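Local coordinates for protein 2-(acetamidomethylene)succinate hydrolase (Mesorhizobium loti, PDB 3KXP) that catalyses the last step of vitamin B6 degradation, hydrolysing (E)-2-(acetamidomethylene)succinate to succinic semialdehyde, acetate, ammonia and carbon dioxide, at residues 87-95 against 302-313. Residues are numbered along the deposited sequence; the frame is centred on the assembly and turned at random.
Sequences LMIRLSDRF and EITLKAITNFID
Arg90 runs across Leu305 to reach Glu302. Its CB lies 4.1 Å from Leu305 CD2, and CG and CD continue past the same methyl. A bend at chi2 (-82°) carries the chain across this methyl toward Glu302. CZ is 3.9 Å from Leu305 CD2; NH1 is modelled too close to that methyl for its position to be trusted. At the tip, NH2 donates to Glu302 OE2 at 2.9 Å, with an N-H...O angle of 162°. The acceptor lies near the guanidinium plane and uses its syn lone pair, while the carboxylate plane is turned 72° from the guanidinium. The other methyl of Leu305, CD1, meets Leu87 CD1 at 3.8 Å. With an alanine at Leu305, both methyls go, which is likely to open a gap beside Leu87 and leave the aliphatic part of Arg90 without its support. Leu87 CD2 also meets Ile308 CD1 tip to tip. Further along, Leu91 CD2 touches Thr309 CG2. Arg94 NH2 pairs with Asp313 OD1 in a second salt bridge, but too short to be relied on. Helices 85-89 and 301-313 pack together over strand 70-74, on one face of the central, mostly parallel sheet of the alpha/beta hydrolase fold.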
loop_
_atom_site.group_PDB
_atom_site.type_symbol
_atom_site.label_atom_id
_atom_site.label_comp_id
_atom_site.label_asym_id
_atom_site.label_seq_id
_atom_site.Cartn_x
_atom_site.Cartn_y
_atom_site.Cartn_z
ATOM N N LEU A 87 15.878 4.868 -11.841
ATOM C CA LEU A 87 15.036 4.031 -11.004
ATOM C C LEU A 87 15.141 2.546 -11.358
ATOM O O LEU A 87 15.106 1.683 -10.474
ATOM C CB LEU A 87 13.578 4.484 -11.116
ATOM C CG LEU A 87 12.572 3.607 -10.368
ATOM C CD1 LEU A 87 12.948 3.565 -8.889
ATOM C CD2 LEU A 87 11.157 4.139 -10.568
HETATM N N MSE A 88 15.281 2.254 -12.649
HETATM C CA MSE A 88 15.364 0.878 -13.132
HETATM C C MSE A 88 16.629 0.144 -12.728
HETATM O O MSE A 88 16.583 -1.034 -12.376
HETATM C CB MSE A 88 15.257 0.848 -14.652
HETATM C CG MSE A 88 14.064 1.583 -15.192
HETATM SE SE MSE A 88 14.022 1.482 -17.100
HETATM C CE MSE A 88 12.723 0.078 -17.265
ATOM N N ILE A 89 17.763 0.830 -12.801
ATOM C CA ILE A 89 19.024 0.209 -12.438
ATOM C C ILE A 89 18.897 -0.407 -11.049
ATOM O O ILE A 89 19.498 -1.439 -10.763
ATOM C CB ILE A 89 20.176 1.234 -12.443
ATOM C CG1 ILE A 89 20.419 1.733 -13.866
ATOM C CG2 ILE A 89 21.442 0.598 -11.905
ATOM C CD1 ILE A 89 21.572 2.711 -13.996
ATOM N N ARG A 90 18.085 0.229 -10.208
ATOM C CA ARG A 90 17.854 -0.207 -8.831
ATOM C C ARG A 90 16.997 -1.461 -8.697
ATOM O O ARG A 90 17.001 -2.105 -7.651
ATOM C CB ARG A 90 17.184 0.918 -8.040
ATOM C CG ARG A 90 18.069 2.108 -7.723
ATOM C CD ARG A 90 18.919 1.838 -6.495
ATOM N NE ARG A 90 19.531 3.059 -5.987
ATOM C CZ ARG A 90 18.851 4.144 -5.629
ATOM N NH1 ARG A 90 17.530 4.168 -5.723
ATOM N NH2 ARG A 90 19.494 5.211 -5.176
ATOM N N LEU A 91 16.256 -1.806 -9.741
ATOM C CA LEU A 91 15.386 -2.974 -9.679
ATOM C C LEU A 91 15.741 -4.044 -10.699
ATOM O O LEU A 91 15.090 -5.089 -10.750
ATOM C CB LEU A 91 13.929 -2.539 -9.888
ATOM C CG LEU A 91 13.325 -1.612 -8.828
ATOM C CD1 LEU A 91 12.111 -0.881 -9.390
ATOM C CD2 LEU A 91 12.957 -2.420 -7.605
ATOM N N SER A 92 16.776 -3.778 -11.494
ATOM C CA SER A 92 17.235 -4.679 -12.557
ATOM C C SER A 92 17.708 -6.066 -12.138
ATOM O O SER A 92 17.517 -7.037 -12.872
ATOM C CB SER A 92 18.346 -4.009 -13.363
ATOM O OG SER A 92 17.827 -2.942 -14.132
ATOM N N ASP A 93 18.336 -6.156 -10.972
ATOM C CA ASP A 93 18.822 -7.437 -10.492
ATOM C C ASP A 93 17.705 -8.423 -10.147
ATOM O O ASP A 93 17.937 -9.628 -10.123
ATOM C CB ASP A 93 19.734 -7.231 -9.277
ATOM C CG ASP A 93 19.321 -6.039 -8.424
ATOM O OD1 ASP A 93 18.188 -6.025 -7.893
ATOM O OD2 ASP A 93 20.145 -5.107 -8.286
ATOM N N ARG A 94 16.493 -7.918 -9.916
ATOM C CA ARG A 94 15.358 -8.771 -9.545
ATOM C C ARG A 94 14.232 -8.792 -10.576
ATOM O O ARG A 94 13.401 -9.703 -10.571
ATOM C CB ARG A 94 14.774 -8.312 -8.206
ATOM C CG ARG A 94 15.787 -8.162 -7.079
ATOM C CD ARG A 94 15.277 -7.165 -6.044
ATOM N NE ARG A 94 13.913 -7.491 -5.643
ATOM C CZ ARG A 94 13.087 -6.662 -5.017
ATOM N NH1 ARG A 94 13.465 -5.432 -4.700
ATOM N NH2 ARG A 94 11.865 -7.069 -4.726
ATOM N N PHE A 95 14.180 -7.779 -11.435
ATOM C CA PHE A 95 13.141 -7.728 -12.459
ATOM C C PHE A 95 13.707 -7.348 -13.823
ATOM O O PHE A 95 14.783 -6.751 -13.927
ATOM C CB PHE A 95 12.055 -6.685 -12.137
ATOM C CG PHE A 95 11.439 -6.815 -10.774
ATOM C CD1 PHE A 95 12.044 -6.234 -9.663
ATOM C CD2 PHE A 95 10.229 -7.480 -10.606
ATOM C CE1 PHE A 95 11.456 -6.310 -8.410
ATOM C CE2 PHE A 95 9.632 -7.564 -9.353
ATOM C CZ PHE A 95 10.245 -6.977 -8.254
ATOM N N GLU A 302 14.395 8.372 -3.861
ATOM C CA GLU A 302 14.533 7.406 -2.775
ATOM C C GLU A 302 13.196 6.961 -2.214
ATOM O O GLU A 302 12.908 5.762 -2.159
ATOM C CB GLU A 302 15.388 7.975 -1.641
ATOM C CG GLU A 302 16.812 8.311 -2.050
ATOM C CD GLU A 302 17.510 7.152 -2.737
ATOM O OE1 GLU A 302 17.496 6.028 -2.188
ATOM O OE2 GLU A 302 18.077 7.366 -3.830
ATOM N N ILE A 303 12.378 7.919 -1.798
ATOM C CA ILE A 303 11.071 7.593 -1.241
ATOM C C ILE A 303 10.208 6.844 -2.260
ATOM O O ILE A 303 9.456 5.939 -1.899
ATOM C CB ILE A 303 10.347 8.864 -0.775
ATOM C CG1 ILE A 303 11.220 9.603 0.244
ATOM C CG2 ILE A 303 9.003 8.504 -0.149
ATOM C CD1 ILE A 303 10.657 10.959 0.653
ATOM N N THR A 304 10.341 7.211 -3.533
ATOM C CA THR A 304 9.590 6.570 -4.609
ATOM C C THR A 304 9.998 5.102 -4.678
ATOM O O THR A 304 9.153 4.202 -4.765
ATOM C CB THR A 304 9.889 7.234 -5.982
ATOM O OG1 THR A 304 9.443 8.597 -5.970
ATOM C CG2 THR A 304 9.182 6.490 -7.101
ATOM N N LEU A 305 11.302 4.867 -4.642
ATOM C CA LEU A 305 11.832 3.512 -4.703
ATOM C C LEU A 305 11.321 2.675 -3.534
ATOM O O LEU A 305 10.792 1.584 -3.734
ATOM C CB LEU A 305 13.359 3.541 -4.683
ATOM C CG LEU A 305 14.042 2.176 -4.636
ATOM C CD1 LEU A 305 13.646 1.356 -5.862
ATOM C CD2 LEU A 305 15.549 2.371 -4.561
ATOM N N LYS A 306 11.479 3.192 -2.318
ATOM C CA LYS A 306 11.034 2.484 -1.119
ATOM C C LYS A 306 9.530 2.169 -1.152
ATOM O O LYS A 306 9.088 1.123 -0.680
ATOM C CB LYS A 306 11.360 3.308 0.126
ATOM C CG LYS A 306 12.301 2.624 1.101
ATOM C CD LYS A 306 11.757 1.275 1.565
ATOM C CE LYS A 306 12.663 0.629 2.605
ATOM N NZ LYS A 306 12.130 -0.683 3.082
ATOM N N ALA A 307 8.749 3.085 -1.708
ATOM C CA ALA A 307 7.311 2.902 -1.798
ATOM C C ALA A 307 7.003 1.763 -2.751
ATOM O O ALA A 307 6.068 0.999 -2.529
ATOM C CB ALA A 307 6.656 4.173 -2.282
ATOM N N ILE A 308 7.786 1.649 -3.819
ATOM C CA ILE A 308 7.572 0.581 -4.789
ATOM C C ILE A 308 7.990 -0.776 -4.215
ATOM O O ILE A 308 7.285 -1.774 -4.379
ATOM C CB ILE A 308 8.347 0.843 -6.092
ATOM C CG1 ILE A 308 7.752 2.059 -6.805
ATOM C CG2 ILE A 308 8.287 -0.383 -6.987
ATOM C CD1 ILE A 308 8.518 2.494 -8.031
ATOM N N THR A 309 9.125 -0.811 -3.529
ATOM C CA THR A 309 9.595 -2.061 -2.948
ATOM C C THR A 309 8.690 -2.484 -1.794
ATOM O O THR A 309 8.504 -3.670 -1.568
ATOM C CB THR A 309 11.066 -1.961 -2.466
ATOM O OG1 THR A 309 11.201 -0.890 -1.524
ATOM C CG2 THR A 309 11.996 -1.700 -3.650
ATOM N N ASN A 310 8.112 -1.532 -1.070
ATOM C CA ASN A 310 7.211 -1.906 0.024
ATOM C C ASN A 310 5.969 -2.560 -0.577
ATOM O O ASN A 310 5.432 -3.528 -0.038
ATOM C CB ASN A 310 6.775 -0.686 0.841
ATOM C CG ASN A 310 7.852 -0.197 1.795
ATOM O OD1 ASN A 310 8.673 -0.980 2.284
ATOM N ND2 ASN A 310 7.839 1.104 2.083
ATOM N N PHE A 311 5.541 -2.021 -1.715
ATOM C CA PHE A 311 4.356 -2.492 -2.425
ATOM C C PHE A 311 4.477 -3.905 -2.975
ATOM O O PHE A 311 3.765 -4.808 -2.542
ATOM C CB PHE A 311 4.038 -1.541 -3.581
ATOM C CG PHE A 311 2.719 -1.811 -4.252
ATOM C CD1 PHE A 311 2.615 -1.783 -5.638
ATOM C CD2 PHE A 311 1.574 -2.055 -3.497
ATOM C CE1 PHE A 311 1.389 -1.991 -6.266
ATOM C CE2 PHE A 311 0.344 -2.263 -4.109
ATOM C CZ PHE A 311 0.245 -2.231 -5.498
ATOM N N ILE A 312 5.383 -4.093 -3.929
ATOM C CA ILE A 312 5.566 -5.392 -4.569
ATOM C C ILE A 312 6.211 -6.503 -3.726
ATOM O O ILE A 312 6.001 -7.685 -4.007
ATOM C CB ILE A 312 6.364 -5.231 -5.888
ATOM C CG1 ILE A 312 7.716 -4.581 -5.598
ATOM C CG2 ILE A 312 5.573 -4.364 -6.873
ATOM C CD1 ILE A 312 8.573 -4.364 -6.813
ATOM N N ASP A 313 6.973 -6.139 -2.695
ATOM C CA ASP A 313 7.630 -7.142 -1.860
ATOM C C ASP A 313 6.826 -7.624 -0.654
ATOM O O ASP A 313 7.197 -8.613 -0.023
ATOM C CB ASP A 313 8.987 -6.632 -1.361
ATOM C CG ASP A 313 10.001 -6.468 -2.477
ATOM O OD1 ASP A 313 9.826 -7.109 -3.537
ATOM O OD2 ASP A 313 10.979 -5.709 -2.283
#